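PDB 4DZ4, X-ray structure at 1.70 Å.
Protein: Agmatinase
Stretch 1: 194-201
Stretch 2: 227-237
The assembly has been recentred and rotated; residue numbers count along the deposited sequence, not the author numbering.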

# COMPACT_ATOMS: atom_id res chain seq x y z
N PRO B 194 -4.80 -25.53 -33.63
CA PRO B 194 -5.85 -24.58 -33.20
C PRO B 194 -7.22 -25.19 -33.04
O PRO B 194 -7.91 -24.86 -32.07
CB PRO B 194 -5.85 -23.51 -34.31
CG PRO B 194 -4.52 -23.65 -34.98
CD PRO B 194 -4.17 -25.12 -34.91
N LYS B 195 -7.62 -26.10 -33.95
CA LYS B 195 -8.93 -26.75 -33.86
C LYS B 195 -9.12 -27.59 -32.58
O LYS B 195 -10.26 -27.77 -32.12
CB LYS B 195 -9.21 -27.59 -35.13
N ALA B 196 -8.02 -28.08 -32.00
CA ALA B 196 -8.03 -28.89 -30.77
C ALA B 196 -7.46 -28.11 -29.60
O ALA B 196 -7.03 -28.69 -28.60
CB ALA B 196 -7.28 -30.22 -30.98
N SER B 197 -7.53 -26.78 -29.68
CA SER B 197 -7.04 -25.91 -28.61
C SER B 197 -8.15 -24.96 -28.21
O SER B 197 -9.09 -24.74 -28.96
CB SER B 197 -5.84 -25.08 -29.09
OG SER B 197 -4.71 -25.94 -29.25
N VAL B 198 -8.03 -24.38 -27.03
CA VAL B 198 -9.12 -23.57 -26.50
C VAL B 198 -8.59 -22.47 -25.60
O VAL B 198 -7.66 -22.69 -24.79
CB VAL B 198 -10.18 -24.46 -25.77
CG1 VAL B 198 -9.55 -25.24 -24.60
CG2 VAL B 198 -11.38 -23.61 -25.31
N GLN B 199 -9.20 -21.29 -25.72
CA GLN B 199 -8.80 -20.13 -24.94
C GLN B 199 -10.01 -19.71 -24.10
O GLN B 199 -11.10 -19.57 -24.63
CB GLN B 199 -8.34 -19.03 -25.89
CG GLN B 199 -7.08 -19.45 -26.66
CD GLN B 199 -6.58 -18.40 -27.64
OE1 GLN B 199 -7.34 -17.88 -28.47
NE2 GLN B 199 -5.29 -18.06 -27.53
N VAL B 200 -9.79 -19.54 -22.81
CA VAL B 200 -10.88 -19.42 -21.83
C VAL B 200 -10.72 -18.12 -21.02
O VAL B 200 -9.66 -17.87 -20.43
CB VAL B 200 -10.87 -20.60 -20.83
CG1 VAL B 200 -12.06 -20.48 -19.87
CG2 VAL B 200 -10.95 -21.94 -21.57
N GLY B 201 -11.77 -17.30 -20.99
CA GLY B 201 -11.76 -16.03 -20.25
C GLY B 201 -11.38 -14.83 -21.11
O GLY B 201 -11.28 -13.69 -20.62
N ALA B 227 -20.25 -26.24 -17.81
CA ALA B 227 -20.38 -26.15 -19.27
C ALA B 227 -19.03 -25.84 -19.94
O ALA B 227 -18.70 -26.39 -21.00
CB ALA B 227 -21.43 -25.11 -19.64
N THR B 228 -18.25 -24.98 -19.29
CA THR B 228 -16.94 -24.58 -19.82
C THR B 228 -16.00 -25.78 -19.79
O THR B 228 -15.34 -26.10 -20.78
CB THR B 228 -16.36 -23.45 -18.96
OG1 THR B 228 -17.24 -22.31 -19.02
CG2 THR B 228 -14.98 -23.06 -19.46
N LEU B 229 -15.98 -26.44 -18.64
CA LEU B 229 -15.18 -27.61 -18.45
C LEU B 229 -15.52 -28.68 -19.49
O LEU B 229 -14.63 -29.32 -20.05
CB LEU B 229 -15.42 -28.10 -17.02
CG LEU B 229 -15.07 -29.48 -16.56
CD1 LEU B 229 -13.57 -29.64 -16.78
CD2 LEU B 229 -15.43 -29.48 -15.09
N GLU B 230 -16.81 -28.87 -19.74
CA GLU B 230 -17.24 -29.90 -20.69
C GLU B 230 -16.87 -29.55 -22.13
O GLU B 230 -16.49 -30.43 -22.92
CB GLU B 230 -18.73 -30.24 -20.50
CG GLU B 230 -18.98 -30.91 -19.14
CD GLU B 230 -20.44 -31.18 -18.84
OE1 GLU B 230 -21.31 -30.79 -19.65
OE2 GLU B 230 -20.74 -31.78 -17.78
N ARG B 231 -16.93 -28.26 -22.46
CA ARG B 231 -16.52 -27.80 -23.78
C ARG B 231 -15.00 -28.01 -23.99
O ARG B 231 -14.58 -28.45 -25.07
CB ARG B 231 -16.94 -26.33 -24.03
CG ARG B 231 -16.57 -25.80 -25.42
CD ARG B 231 -17.27 -26.52 -26.57
NE ARG B 231 -18.72 -26.31 -26.52
CZ ARG B 231 -19.34 -25.24 -27.01
NH1 ARG B 231 -18.65 -24.28 -27.61
NH2 ARG B 231 -20.66 -25.14 -26.90
N ILE B 232 -14.19 -27.69 -22.97
CA ILE B 232 -12.74 -27.97 -23.00
C ILE B 232 -12.45 -29.45 -23.28
O ILE B 232 -11.69 -29.78 -24.19
CB ILE B 232 -12.01 -27.50 -21.70
CG1 ILE B 232 -12.08 -25.97 -21.56
CG2 ILE B 232 -10.58 -28.05 -21.65
CD1 ILE B 232 -11.74 -25.43 -20.18
N GLU B 233 -13.11 -30.34 -22.53
CA GLU B 233 -12.91 -31.78 -22.70
C GLU B 233 -13.26 -32.22 -24.11
O GLU B 233 -12.55 -33.03 -24.73
CB GLU B 233 -13.79 -32.54 -21.71
CG GLU B 233 -13.38 -32.39 -20.27
CD GLU B 233 -14.25 -33.25 -19.37
OE1 GLU B 233 -15.43 -32.89 -19.18
OE2 GLU B 233 -13.77 -34.30 -18.90
N SER B 234 -14.35 -31.66 -24.64
CA SER B 234 -14.82 -31.98 -25.97
C SER B 234 -13.81 -31.57 -27.05
O SER B 234 -13.58 -32.29 -28.03
CB SER B 234 -16.15 -31.28 -26.24
OG SER B 234 -16.67 -31.77 -27.46
N ILE B 235 -13.19 -30.41 -26.85
CA ILE B 235 -12.24 -29.88 -27.81
C ILE B 235 -10.91 -30.66 -27.82
O ILE B 235 -10.39 -31.00 -28.89
CB ILE B 235 -11.99 -28.38 -27.54
CG1 ILE B 235 -13.22 -27.57 -27.96
CG2 ILE B 235 -10.73 -27.90 -28.26
CD1 ILE B 235 -13.34 -26.19 -27.36
N VAL B 236 -10.36 -30.93 -26.64
CA VAL B 236 -9.04 -31.58 -26.57
C VAL B 236 -9.08 -33.11 -26.68
O VAL B 236 -8.08 -33.74 -27.03
CB VAL B 236 -8.19 -31.12 -25.35
CG1 VAL B 236 -8.07 -29.60 -25.31
CG2 VAL B 236 -8.78 -31.65 -24.04
N GLY B 237 -10.24 -33.70 -26.39
CA GLY B 237 -10.39 -35.17 -26.39
C GLY B 237 -9.25 -35.80 -25.61
O GLY B 237 -8.99 -35.41 -24.46
O HOH W 1 -11.31 -30.58 -31.57

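The contact sets a short strand, residues 198-200, against the helix that runs through residues 227-236. Their N-to-C directions make an angle of 163°, close to antiparallel, and the axes approach to 9.7 Å. The register follows from this: as stretch 1 advances, its nearest partners step back along the helix, from Val236 opposite Ala196 (CA to CA 5.1 Å) to Ile232 opposite Val198 (CA to CA 6.7 Å) and Thr228 opposite Val200 (CA to CA 8.2 Å). The growing separation shows that the backbones are closest at the C-terminal end of the helix.

Apolar side-chain packing accounts for the contacts made by the strand. Val198 and Val200 both direct CA-to-CB toward the helix, while Gln199 between them is out of reach, as the alternation of a strand predicts. Val198, with chi1 in the p well, meets two isoleucines: its CG1 lies 4.0 Å from CG1 of Ile232, and its CG2 lies 3.8 Å from CD1 of Ile235. Val200, in the t rotamer, places CG2 3.8 Å from CD1 of Ile232 and CG1 3.9 Å from CG2 of Thr228. Ile232 therefore touches both valines, although its CA-to-CB bond points sideways; the end of its side chain comes nearer the strand. Thr228 meets Val200 through its methyl group, while its OG1 is hydrogen-bonded elsewhere in the structure.

Where the backbones draw together, side chains of the helix pack on main-chain atoms. Ile235, which has the largest covered area in the contact at 79 Å², points toward stretch 1, and its CG2 sits 3.5 Å from C of Ala196 and 3.6 Å from O of Ser197. CG1 of Val236 likewise lies 3.6 Å from O of Ala196. These are van der Waals contacts, since a methyl carbon offers a carbonyl oxygen no conventional hydrogen bond.

No direct hydrogen bond joins the stretches among the modelled atoms, with Lys195 lacking its side chain beyond CB. The polar link is a water that donates to O of Lys195 at 3.0 Å and to O of Ile235 at 2.9 Å. Both oxygens are acceptors and cannot hydrogen-bond to each other; a water that donates to both bridges them.

Backbone hydrogen bonds also lie within each stretch. N of Ser197 bonds to O of Pro194 at 3.1 Å, closing a turn before the strand, and N of Val236 bonds to O of Ile232 at 3.0 Å in the helical pattern.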